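Local coordinates for guanine nucleotide exchange protein (Legionella pneumophila, PDB 1XSZ) that probably acts as a guanine nucleotide exchange factor for ADP-ribosylation factor, with a capping domain lying over the active site of its Sec7 domain, at residues F47-R52 against S80-N85; Q107-L112 against S255-Y260; D126-A131 against Y135-Q140; I264-N269 against A275-Y280. All coordinates share one frame; numbering follows the deposited sequence.

Contact 1 (F47-R52 against S80-N85); sequences FFHQQR and SQMNFN
H49 and Q81 are joined by one side-chain hydrogen bond. The ring N-H at ND1 of H49 points to OE1 of Q81 at 3.1 Å, with a moderately bent angle of 146° at the hydrogen. The oxygen lies in the plane of the imidazole, at its edge, and the nitrogen lies in the carbonyl plane of the amide, although the two planes are turned 52° from each other. A second bond, from Q81 NE2 to the carbonyl of E42, fixes which end of the amide faces the histidine.

The other touch is van der Waals: M82 CG lies 3.7 Å from H49 NE2, oblique to the ring. M82 SD stands at the ring edge, 5.5 Å from the H49 centroid, a sulfur-aromatic contact.

On the backbone of H49, its carbonyl oxygen accepts a bond of 2.9 Å from R52 NH1, close to the guanidinium plane, where the helix has just ended.

F78 of helix 69-80 stacks on the H49 ring, and Q81 lies against A45 and E46. The contact thus joins, at the surface of the Sec7 domain, the last turn of helix 40-50 to the loop leading from helix 69-80 to helix 89-98.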
# COMPACT_ATOMS: atom_id res chain seq x y z
N PHE A 47 -14.18 6.81 -14.33
CA PHE A 47 -14.04 8.20 -13.91
C PHE A 47 -12.58 8.48 -13.53
O PHE A 47 -12.04 9.54 -13.85
CB PHE A 47 -14.95 8.50 -12.71
CG PHE A 47 -15.17 9.97 -12.47
CD1 PHE A 47 -16.05 10.69 -13.28
CD2 PHE A 47 -14.50 10.64 -11.46
CE1 PHE A 47 -16.25 12.06 -13.09
CE2 PHE A 47 -14.68 12.01 -11.26
CZ PHE A 47 -15.56 12.72 -12.07
N PHE A 48 -11.95 7.53 -12.85
CA PHE A 48 -10.55 7.68 -12.45
C PHE A 48 -9.68 7.87 -13.70
O PHE A 48 -8.77 8.71 -13.71
CB PHE A 48 -10.07 6.44 -11.69
CG PHE A 48 -10.61 6.32 -10.29
CD1 PHE A 48 -10.53 5.11 -9.62
CD2 PHE A 48 -11.16 7.42 -9.62
CE1 PHE A 48 -10.98 4.98 -8.31
CE2 PHE A 48 -11.61 7.30 -8.30
CZ PHE A 48 -11.52 6.07 -7.65
N HIS A 49 -9.93 7.08 -14.73
CA HIS A 49 -9.17 7.19 -15.97
C HIS A 49 -9.47 8.50 -16.69
O HIS A 49 -8.56 9.24 -17.07
CB HIS A 49 -9.50 6.02 -16.91
CG HIS A 49 -8.75 4.76 -16.61
ND1 HIS A 49 -9.37 3.54 -16.45
CD2 HIS A 49 -7.42 4.53 -16.47
CE1 HIS A 49 -8.45 2.61 -16.24
NE2 HIS A 49 -7.26 3.19 -16.25
N GLN A 50 -10.75 8.80 -16.86
CA GLN A 50 -11.18 10.01 -17.55
C GLN A 50 -10.74 11.31 -16.91
O GLN A 50 -10.34 12.25 -17.60
CB GLN A 50 -12.71 10.03 -17.68
CG GLN A 50 -13.29 9.12 -18.74
CD GLN A 50 -12.90 9.54 -20.14
OE1 GLN A 50 -12.82 10.73 -20.44
NE2 GLN A 50 -12.66 8.57 -21.01
N GLN A 51 -10.80 11.38 -15.58
CA GLN A 51 -10.46 12.60 -14.87
C GLN A 51 -9.12 12.56 -14.15
O GLN A 51 -8.90 13.29 -13.19
CB GLN A 51 -11.57 12.92 -13.86
CG GLN A 51 -12.97 12.95 -14.47
CD GLN A 51 -13.18 14.12 -15.40
OE1 GLN A 51 -14.15 14.16 -16.17
NE2 GLN A 51 -12.29 15.10 -15.33
N ARG A 52 -8.20 11.73 -14.64
CA ARG A 52 -6.89 11.61 -14.01
C ARG A 52 -6.13 12.92 -13.82
O ARG A 52 -5.35 13.06 -12.89
CB ARG A 52 -6.03 10.61 -14.79
CG ARG A 52 -5.75 11.02 -16.22
CD ARG A 52 -4.94 9.95 -16.93
NE ARG A 52 -4.57 10.36 -18.28
CZ ARG A 52 -5.45 10.59 -19.26
NH1 ARG A 52 -6.75 10.44 -19.04
NH2 ARG A 52 -5.02 10.97 -20.46
N SER A 80 -8.76 -3.61 -16.23
CA SER A 80 -9.34 -4.22 -17.42
C SER A 80 -9.56 -3.19 -18.51
O SER A 80 -9.58 -3.51 -19.70
CB SER A 80 -10.66 -4.90 -17.07
OG SER A 80 -10.46 -5.98 -16.18
N GLN A 81 -9.73 -1.93 -18.11
CA GLN A 81 -9.96 -0.84 -19.05
C GLN A 81 -8.67 -0.37 -19.72
O GLN A 81 -8.70 0.50 -20.59
CB GLN A 81 -10.66 0.32 -18.34
CG GLN A 81 -12.09 -0.03 -17.92
CD GLN A 81 -12.67 0.94 -16.91
OE1 GLN A 81 -12.00 1.86 -16.45
NE2 GLN A 81 -13.93 0.72 -16.55
N MET A 82 -7.55 -0.94 -19.31
CA MET A 82 -6.25 -0.60 -19.89
C MET A 82 -5.96 -1.59 -21.01
O MET A 82 -6.31 -2.76 -20.92
CB MET A 82 -5.16 -0.68 -18.83
CG MET A 82 -5.32 0.35 -17.72
SD MET A 82 -4.06 0.22 -16.43
CE MET A 82 -2.66 0.95 -17.24
N ASN A 83 -5.31 -1.11 -22.07
CA ASN A 83 -5.00 -1.96 -23.22
C ASN A 83 -3.54 -2.42 -23.21
O ASN A 83 -2.64 -1.63 -23.53
CB ASN A 83 -5.28 -1.21 -24.52
CG ASN A 83 -5.05 -2.06 -25.76
OD1 ASN A 83 -4.99 -1.54 -26.88
ND2 ASN A 83 -4.92 -3.36 -25.57
N PHE A 84 -3.31 -3.68 -22.87
CA PHE A 84 -1.96 -4.23 -22.83
C PHE A 84 -1.66 -5.03 -24.10
O PHE A 84 -0.54 -5.49 -24.29
CB PHE A 84 -1.78 -5.13 -21.61
CG PHE A 84 -1.90 -4.40 -20.31
CD1 PHE A 84 -0.99 -3.39 -19.98
CD2 PHE A 84 -2.94 -4.68 -19.42
CE1 PHE A 84 -1.12 -2.67 -18.79
CE2 PHE A 84 -3.07 -3.97 -18.23
CZ PHE A 84 -2.16 -2.96 -17.92
N ASN A 85 -2.66 -5.19 -24.95
CA ASN A 85 -2.47 -5.92 -26.19
C ASN A 85 -1.51 -5.18 -27.10
O ASN A 85 -1.73 -4.02 -27.46
CB ASN A 85 -3.81 -6.13 -26.90
CG ASN A 85 -3.66 -6.86 -28.22
OD1 ASN A 85 -3.22 -6.28 -29.21
ND2 ASN A 85 -4.01 -8.14 -28.24

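Contact 2 (Q107-L112 against S255-Y260); sequences QKIDRL and SFFTGY
The hydroxyl of Y260 is gripped by several groups: a water 2.7 Å from OH, hydrogen-bonded in the plane of the ring, and T263 OG1, also hydrogen-bonded. Q107 OE1 stands close by, 3.2 Å from Y260 OH, and the same water is hydrogen-bonded to Q107 OE1 at 3.0 Å, bridging the two side chains. The amide plane of Q107 is turned 82° from the ring, nearly perpendicular. Its extended chain carries OE1 to the hydroxyl, while Q107 CG itself lies 3.6 Å from Y260 OH. On the other side of the pair, Y260 is directed at helix 106-123 with CG anti to the backbone N (chi1 -176°).

This is an interface between domains: 107-112 belongs to the Sec7 domain, whereas 255-260, the end of helix 252-258 and the start of a strand, belongs to the C-terminal capping domain. The helix end is shaped by G259, whose positive phi turns the chain, and by an ST turn in which T258 OG1 accepts a 3.2 Å bond from Y260 N. That hydroxyl is also bonded to the carbonyl of L254. With OG1 between the backbone N and the carbonyl carbon (chi1 71°), the methyl CG2 is anti to the carbonyl carbon and faces I109.

There T258 CG2 and I109 CD1 meet tip to tip at 4.0 Å. The other branch of I109, CG2, approaches F257 CE2 at 4.2 Å, obliquely to the phenyl ring. F257 also rests on I142 and T146 of helix 131-149, while D110, one residue along from I109, forms a salt bridge to K251 of the capping domain.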
# COMPACT_ATOMS: atom_id res chain seq x y z
N GLN A 107 1.34 -4.00 1.33
CA GLN A 107 0.16 -4.75 0.92
C GLN A 107 -0.61 -4.09 -0.21
O GLN A 107 -1.20 -4.77 -1.05
CB GLN A 107 -0.75 -5.03 2.11
CG GLN A 107 -0.12 -5.98 3.13
CD GLN A 107 -1.10 -6.46 4.19
OE1 GLN A 107 -0.73 -7.23 5.08
NE2 GLN A 107 -2.34 -6.00 4.10
N LYS A 108 -0.60 -2.76 -0.24
CA LYS A 108 -1.30 -2.03 -1.30
C LYS A 108 -0.55 -2.19 -2.62
O LYS A 108 -1.16 -2.40 -3.67
CB LYS A 108 -1.43 -0.56 -0.91
CG LYS A 108 -2.43 -0.34 0.21
CD LYS A 108 -2.51 1.12 0.62
CE LYS A 108 -3.56 1.31 1.70
NZ LYS A 108 -3.51 2.70 2.25
N ILE A 109 0.77 -2.09 -2.57
CA ILE A 109 1.59 -2.28 -3.76
C ILE A 109 1.32 -3.69 -4.30
O ILE A 109 1.14 -3.89 -5.50
CB ILE A 109 3.08 -2.14 -3.43
CG1 ILE A 109 3.40 -0.68 -3.11
CG2 ILE A 109 3.95 -2.63 -4.59
CD1 ILE A 109 4.74 -0.48 -2.44
N ASP A 110 1.28 -4.66 -3.40
CA ASP A 110 1.06 -6.05 -3.76
C ASP A 110 -0.26 -6.22 -4.51
O ASP A 110 -0.31 -6.86 -5.57
CB ASP A 110 1.10 -6.92 -2.50
CG ASP A 110 1.28 -8.39 -2.79
OD1 ASP A 110 1.65 -8.74 -3.93
OD2 ASP A 110 1.09 -9.20 -1.86
N ARG A 111 -1.34 -5.64 -3.98
CA ARG A 111 -2.63 -5.77 -4.64
C ARG A 111 -2.60 -5.19 -6.05
O ARG A 111 -3.21 -5.75 -6.97
CB ARG A 111 -3.73 -5.09 -3.82
CG ARG A 111 -3.87 -5.66 -2.43
CD ARG A 111 -5.24 -5.38 -1.83
NE ARG A 111 -5.30 -5.79 -0.43
CZ ARG A 111 -4.84 -5.06 0.58
NH1 ARG A 111 -4.30 -3.87 0.36
NH2 ARG A 111 -4.91 -5.53 1.82
N LEU A 112 -1.89 -4.09 -6.24
CA LEU A 112 -1.82 -3.48 -7.57
C LEU A 112 -1.08 -4.43 -8.52
O LEU A 112 -1.54 -4.67 -9.64
CB LEU A 112 -1.11 -2.12 -7.51
CG LEU A 112 -1.87 -1.00 -6.81
CD1 LEU A 112 -1.05 0.28 -6.88
CD2 LEU A 112 -3.24 -0.79 -7.45
N SER A 255 9.69 -7.49 1.50
CA SER A 255 10.73 -7.11 2.45
C SER A 255 11.92 -6.56 1.66
O SER A 255 12.52 -5.55 2.04
CB SER A 255 11.16 -8.34 3.26
OG SER A 255 12.25 -8.03 4.12
N PHE A 256 12.25 -7.22 0.55
CA PHE A 256 13.34 -6.81 -0.32
C PHE A 256 13.05 -5.44 -0.94
O PHE A 256 13.86 -4.51 -0.87
CB PHE A 256 13.49 -7.88 -1.42
CG PHE A 256 14.49 -7.56 -2.51
CD1 PHE A 256 14.21 -6.62 -3.49
CD2 PHE A 256 15.67 -8.29 -2.60
CE1 PHE A 256 15.09 -6.40 -4.55
CE2 PHE A 256 16.56 -8.09 -3.65
CZ PHE A 256 16.27 -7.14 -4.64
N PHE A 257 11.86 -5.31 -1.52
CA PHE A 257 11.47 -4.10 -2.21
C PHE A 257 11.23 -2.86 -1.35
O PHE A 257 11.64 -1.75 -1.72
CB PHE A 257 10.23 -4.41 -3.06
CG PHE A 257 9.81 -3.31 -3.99
CD1 PHE A 257 10.69 -2.78 -4.93
CD2 PHE A 257 8.50 -2.84 -3.97
CE1 PHE A 257 10.28 -1.79 -5.83
CE2 PHE A 257 8.08 -1.85 -4.86
CZ PHE A 257 8.97 -1.33 -5.79
N THR A 258 10.58 -3.05 -0.20
CA THR A 258 10.19 -1.93 0.66
C THR A 258 10.72 -1.92 2.09
O THR A 258 10.56 -0.92 2.79
CB THR A 258 8.66 -1.87 0.81
OG1 THR A 258 8.22 -2.96 1.62
CG2 THR A 258 7.97 -1.96 -0.55
N GLY A 259 11.31 -3.02 2.54
CA GLY A 259 11.80 -3.10 3.91
C GLY A 259 10.71 -3.55 4.87
O GLY A 259 10.88 -3.57 6.08
N TYR A 260 9.57 -3.93 4.31
CA TYR A 260 8.41 -4.37 5.07
C TYR A 260 8.74 -5.52 6.01
O TYR A 260 9.38 -6.50 5.60
CB TYR A 260 7.32 -4.79 4.07
CG TYR A 260 5.98 -5.20 4.65
CD1 TYR A 260 5.29 -4.39 5.56
CD2 TYR A 260 5.35 -6.37 4.21
CE1 TYR A 260 4.01 -4.73 6.00
CE2 TYR A 260 4.09 -6.72 4.64
CZ TYR A 260 3.42 -5.91 5.53
OH TYR A 260 2.16 -6.27 5.95
O HOH W 1 1.70 -8.90 5.36

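Contact 3 (D126-A131 against Y135-Q140); sequences DVVSNA and YLLAFQ
Y135 opens the helical segment by donating its backbone N-H to the carbonyl of A131, with Y135 N 2.9 Å from A131 O and an angle of 150° at the hydrogen. This is an early i to i+4 bond of helix 131-149, and Y135 CB passes 3.6 Å from A131 O. The residue before A131, N130, is the N-cap: its side-chain OD1 takes the backbone N-H of A133, in the first turn. With chi1 at 173°, the phenol of Y135 swings away from the loop, and its OH is bonded to D110 OD1, W253 NE1 and K251 NZ.

Two residues on, L137 turns back toward the loop. In the conformer considered, CD2 of L137 lies 4.5 Å from V128 CG1, a light apolar touch that is tentative because the leucine is modelled twice. The leucine packs further on F181, L182 and L185 of helix 179-191, while V128 rests on F121 and F177.

F139 returns to the side of Y135: its CD2 stands 3.6 Å above the plane of the tyrosine ring, toward the rim. Its own ring carries the carbonyl oxygen of L136 over the centre of one face and is stacked with W253.

Chemically the helix start is divided. N130 OD1 caps the N-H of A133, and A131 O receives Y135 N, whereas V128 and L137 belong to an apolar interior. At the tyrosine hydroxyl, two nitrogen donors would leave the phenol proton for D110, an arrangement in which K251 could partly offset the carboxylate charge.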
# COMPACT_ATOMS: atom_id res chain seq x y z
N ASP A 126 -1.18 -16.60 -24.06
CA ASP A 126 -0.10 -17.36 -24.70
C ASP A 126 1.28 -17.18 -24.08
O ASP A 126 2.20 -17.94 -24.40
CB ASP A 126 -0.04 -17.00 -26.18
CG ASP A 126 0.17 -15.52 -26.42
OD1 ASP A 126 -0.66 -14.71 -25.95
OD2 ASP A 126 1.17 -15.16 -27.09
N VAL A 127 1.44 -16.20 -23.21
CA VAL A 127 2.74 -15.94 -22.59
C VAL A 127 3.03 -16.79 -21.35
O VAL A 127 4.02 -17.51 -21.31
CB VAL A 127 2.88 -14.45 -22.21
CG1 VAL A 127 4.26 -14.19 -21.64
CG2 VAL A 127 2.63 -13.58 -23.43
N VAL A 128 2.16 -16.70 -20.34
CA VAL A 128 2.35 -17.46 -19.11
C VAL A 128 1.28 -18.55 -18.94
O VAL A 128 0.23 -18.49 -19.57
CB VAL A 128 2.31 -16.54 -17.87
CG1 VAL A 128 3.46 -15.55 -17.93
CG2 VAL A 128 0.99 -15.80 -17.81
N SER A 129 1.57 -19.53 -18.09
CA SER A 129 0.64 -20.62 -17.85
C SER A 129 -0.63 -20.14 -17.15
O SER A 129 -1.74 -20.52 -17.53
CB SER A 129 1.32 -21.71 -17.00
OG SER A 129 0.45 -22.81 -16.80
N ASN A 130 -0.46 -19.32 -16.11
CA ASN A 130 -1.61 -18.79 -15.38
C ASN A 130 -1.30 -17.42 -14.78
O ASN A 130 -0.22 -16.87 -14.98
CB ASN A 130 -2.05 -19.76 -14.28
CG ASN A 130 -0.90 -20.24 -13.42
OD1 ASN A 130 -0.06 -19.45 -12.98
ND2 ASN A 130 -0.86 -21.54 -13.16
N ALA A 131 -2.27 -16.88 -14.03
CA ALA A 131 -2.11 -15.57 -13.41
C ALA A 131 -1.01 -15.58 -12.35
O ALA A 131 -0.29 -14.60 -12.19
CB ALA A 131 -3.43 -15.13 -12.79
N TYR A 135 2.19 -13.18 -11.93
CA TYR A 135 2.48 -12.47 -10.68
C TYR A 135 3.94 -12.69 -10.29
O TYR A 135 4.65 -11.75 -9.93
CB TYR A 135 1.54 -12.97 -9.57
CG TYR A 135 1.86 -12.44 -8.19
CD1 TYR A 135 1.72 -11.08 -7.89
CD2 TYR A 135 2.28 -13.30 -7.18
CE1 TYR A 135 2.00 -10.60 -6.61
CE2 TYR A 135 2.56 -12.83 -5.90
CZ TYR A 135 2.42 -11.48 -5.62
OH TYR A 135 2.68 -11.03 -4.35
N LEU A 136 4.40 -13.94 -10.36
CA LEU A 136 5.79 -14.24 -10.03
C LEU A 136 6.71 -13.43 -10.94
O LEU A 136 7.67 -12.80 -10.48
CB LEU A 136 6.07 -15.73 -10.21
CG LEU A 136 7.55 -16.14 -10.10
CD1 LEU A 136 8.06 -15.87 -8.69
CD2 LEU A 136 7.71 -17.61 -10.45
N LEU A 137 6.42 -13.43 -12.24
CA LEU A 137 7.24 -12.70 -13.19
C LEU A 137 7.23 -11.20 -12.87
O LEU A 137 8.27 -10.54 -12.93
CB LEU A 137 6.71 -12.91 -14.61
CG LEU A 137 7.72 -12.80 -15.75
CD1 LEU A 137 8.78 -13.90 -15.63
CD2 LEU A 137 6.98 -12.93 -17.07
N ALA A 138 6.06 -10.68 -12.53
CA ALA A 138 5.92 -9.27 -12.20
C ALA A 138 6.74 -8.85 -10.99
O ALA A 138 7.51 -7.89 -11.08
CB ALA A 138 4.45 -8.91 -11.99
N PHE A 139 6.61 -9.56 -9.87
CA PHE A 139 7.37 -9.12 -8.71
C PHE A 139 8.86 -9.43 -8.85
O PHE A 139 9.69 -8.70 -8.31
CB PHE A 139 6.73 -9.60 -7.38
CG PHE A 139 6.98 -11.04 -7.01
CD1 PHE A 139 8.24 -11.46 -6.59
CD2 PHE A 139 5.92 -11.94 -6.95
CE1 PHE A 139 8.44 -12.76 -6.12
CE2 PHE A 139 6.11 -13.25 -6.48
CZ PHE A 139 7.37 -13.65 -6.06
N GLN A 140 9.21 -10.47 -9.60
CA GLN A 140 10.63 -10.76 -9.82
C GLN A 140 11.21 -9.63 -10.67
O GLN A 140 12.33 -9.18 -10.43
CB GLN A 140 10.80 -12.11 -10.54
CG GLN A 140 10.53 -13.34 -9.68
CD GLN A 140 11.59 -13.57 -8.62
OE1 GLN A 140 12.76 -13.24 -8.81
NE2 GLN A 140 11.19 -14.16 -7.50

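Contact 4 (I264-N269 against A275-Y280); sequences ITLTDN and ATIQVY
Beside the paired residues I264-L266 and A275-I277, two flat groups meet, the ring of Y280 and the amide of Q278. At the ring's edge, in its plane, lies Q278 OE1, which accepts a 2.7 Å bond from Y280 OH in the carbonyl plane of the amide. R295 forms a cation-pi contact with the ring, and the ring of Y260 meets it at about 40°. Q278 NE2 is held by E105 and Y280 OH also takes the backbone N-H of A106, tying this end of the strand to the Sec7 domain.

Across the strands, I264 and I277 exchange two backbone bonds, as do L266 and A275. L266 N to A275 O, 2.8 Å, is nearly straight at 170°, as is I264 N to I277 O. T265 and T276 form the non-hydrogen-bonded pair between them, lying side by side. T276 keeps OG1 between its backbone N and carbonyl carbon (chi1 55°), which puts its methyl CG2 next to T265 OG1, at 3.7 Å.

On the opposite face the branches are apolar: L266 CD1 meets I277 CD1 at 3.7 Å, and I264 CB stands 4.4 Å from I277 CB, with L221 of helix 216-224 against both isoleucines. Adjacent, antiparallel and joined by a short turn, strands 260-268 and 274-280 form a beta hairpin within the capping domain's antiparallel sheet, flanked by strands 243-248 and 295-300.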
# COMPACT_ATOMS: atom_id res chain seq x y z
N ILE A 264 0.65 -5.60 12.08
CA ILE A 264 -0.01 -6.12 13.27
C ILE A 264 -1.40 -5.51 13.30
O ILE A 264 -1.54 -4.30 13.14
CB ILE A 264 0.74 -5.70 14.55
CG1 ILE A 264 2.19 -6.17 14.49
CG2 ILE A 264 0.03 -6.28 15.78
CD1 ILE A 264 3.07 -5.56 15.56
N THR A 265 -2.42 -6.34 13.47
CA THR A 265 -3.78 -5.83 13.55
C THR A 265 -4.27 -5.95 14.98
O THR A 265 -4.28 -7.04 15.56
CB THR A 265 -4.74 -6.60 12.61
OG1 THR A 265 -4.30 -6.44 11.25
CG2 THR A 265 -6.15 -6.06 12.74
N LEU A 266 -4.64 -4.81 15.56
CA LEU A 266 -5.14 -4.76 16.93
C LEU A 266 -6.65 -4.67 16.91
O LEU A 266 -7.22 -3.83 16.21
CB LEU A 266 -4.58 -3.54 17.67
CG LEU A 266 -3.10 -3.52 18.04
CD1 LEU A 266 -2.24 -3.52 16.78
CD2 LEU A 266 -2.82 -2.29 18.87
N THR A 267 -7.31 -5.52 17.69
CA THR A 267 -8.76 -5.50 17.76
C THR A 267 -9.20 -5.59 19.21
O THR A 267 -8.79 -6.50 19.93
CB THR A 267 -9.38 -6.69 16.98
OG1 THR A 267 -8.91 -6.68 15.63
CG2 THR A 267 -10.90 -6.58 16.98
N ASP A 268 -10.03 -4.64 19.64
CA ASP A 268 -10.53 -4.65 21.01
C ASP A 268 -11.74 -5.58 21.02
O ASP A 268 -12.74 -5.32 20.34
CB ASP A 268 -10.94 -3.24 21.43
CG ASP A 268 -11.33 -3.17 22.90
OD1 ASP A 268 -12.29 -3.86 23.29
OD2 ASP A 268 -10.68 -2.42 23.65
N ASN A 269 -11.64 -6.67 21.78
CA ASN A 269 -12.71 -7.66 21.86
C ASN A 269 -14.02 -7.16 22.45
O ASN A 269 -15.05 -7.83 22.34
CB ASN A 269 -12.23 -8.88 22.65
CG ASN A 269 -11.10 -9.61 21.96
OD1 ASN A 269 -11.24 -10.05 20.82
ND2 ASN A 269 -9.98 -9.75 22.66
N ALA A 275 -7.12 -1.24 14.68
CA ALA A 275 -6.04 -0.41 14.18
C ALA A 275 -4.96 -1.33 13.63
O ALA A 275 -4.76 -2.44 14.13
CB ALA A 275 -5.47 0.45 15.30
N THR A 276 -4.28 -0.89 12.58
CA THR A 276 -3.20 -1.68 12.00
C THR A 276 -1.89 -0.93 12.20
O THR A 276 -1.86 0.31 12.20
CB THR A 276 -3.40 -1.95 10.50
OG1 THR A 276 -3.56 -0.71 9.81
CG2 THR A 276 -4.60 -2.84 10.26
N ILE A 277 -0.82 -1.69 12.39
CA ILE A 277 0.49 -1.11 12.59
C ILE A 277 1.46 -1.81 11.65
O ILE A 277 1.70 -3.01 11.77
CB ILE A 277 0.97 -1.29 14.05
CG1 ILE A 277 -0.04 -0.65 15.01
CG2 ILE A 277 2.34 -0.67 14.22
CD1 ILE A 277 0.33 -0.81 16.47
N GLN A 278 2.00 -1.05 10.70
CA GLN A 278 2.95 -1.58 9.73
C GLN A 278 4.36 -1.18 10.14
O GLN A 278 4.58 -0.05 10.57
CB GLN A 278 2.68 -1.01 8.34
CG GLN A 278 1.29 -1.26 7.81
CD GLN A 278 1.04 -0.49 6.54
OE1 GLN A 278 1.80 -0.61 5.57
NE2 GLN A 278 -0.01 0.31 6.53
N VAL A 279 5.31 -2.08 9.97
CA VAL A 279 6.69 -1.81 10.31
C VAL A 279 7.60 -2.00 9.10
O VAL A 279 7.47 -3.00 8.38
CB VAL A 279 7.17 -2.73 11.46
CG1 VAL A 279 8.64 -2.47 11.74
CG2 VAL A 279 6.34 -2.49 12.70
N TYR A 280 8.49 -1.05 8.88
CA TYR A 280 9.46 -1.11 7.79
C TYR A 280 10.84 -0.78 8.32
O TYR A 280 11.01 0.17 9.08
CB TYR A 280 9.13 -0.10 6.68
CG TYR A 280 7.80 -0.29 6.01
CD1 TYR A 280 6.62 0.13 6.63
CD2 TYR A 280 7.70 -0.94 4.78
CE1 TYR A 280 5.39 -0.10 6.04
CE2 TYR A 280 6.47 -1.17 4.18
CZ TYR A 280 5.32 -0.75 4.82
OH TYR A 280 4.09 -1.01 4.26

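In the fold
Contacts 3, 2 and 4 form a touching series from the Sec7 domain into its cap; contact 1 stands apart. Contacts 1 and 3 lie wholly within the Sec7 domain, their centres about 21 Å apart. Contact 2 is the junction, about 17 Å centre to centre from both contact 3 and contact 4. It meets contact 3 through the probable hydrogen bond of 2.5 Å between D110 OD1 and Y135 OH, and contact 4 by packing, with Y260 CA 3.5 Å from Y280 CD2. Contacts 1 and 4 lie on opposite sides of the chain's centre, about 34 Å between centres. Contact 2 alone joins the two domains directly; contact 4, within the cap, reaches the Sec7 domain through Q278 and Y280.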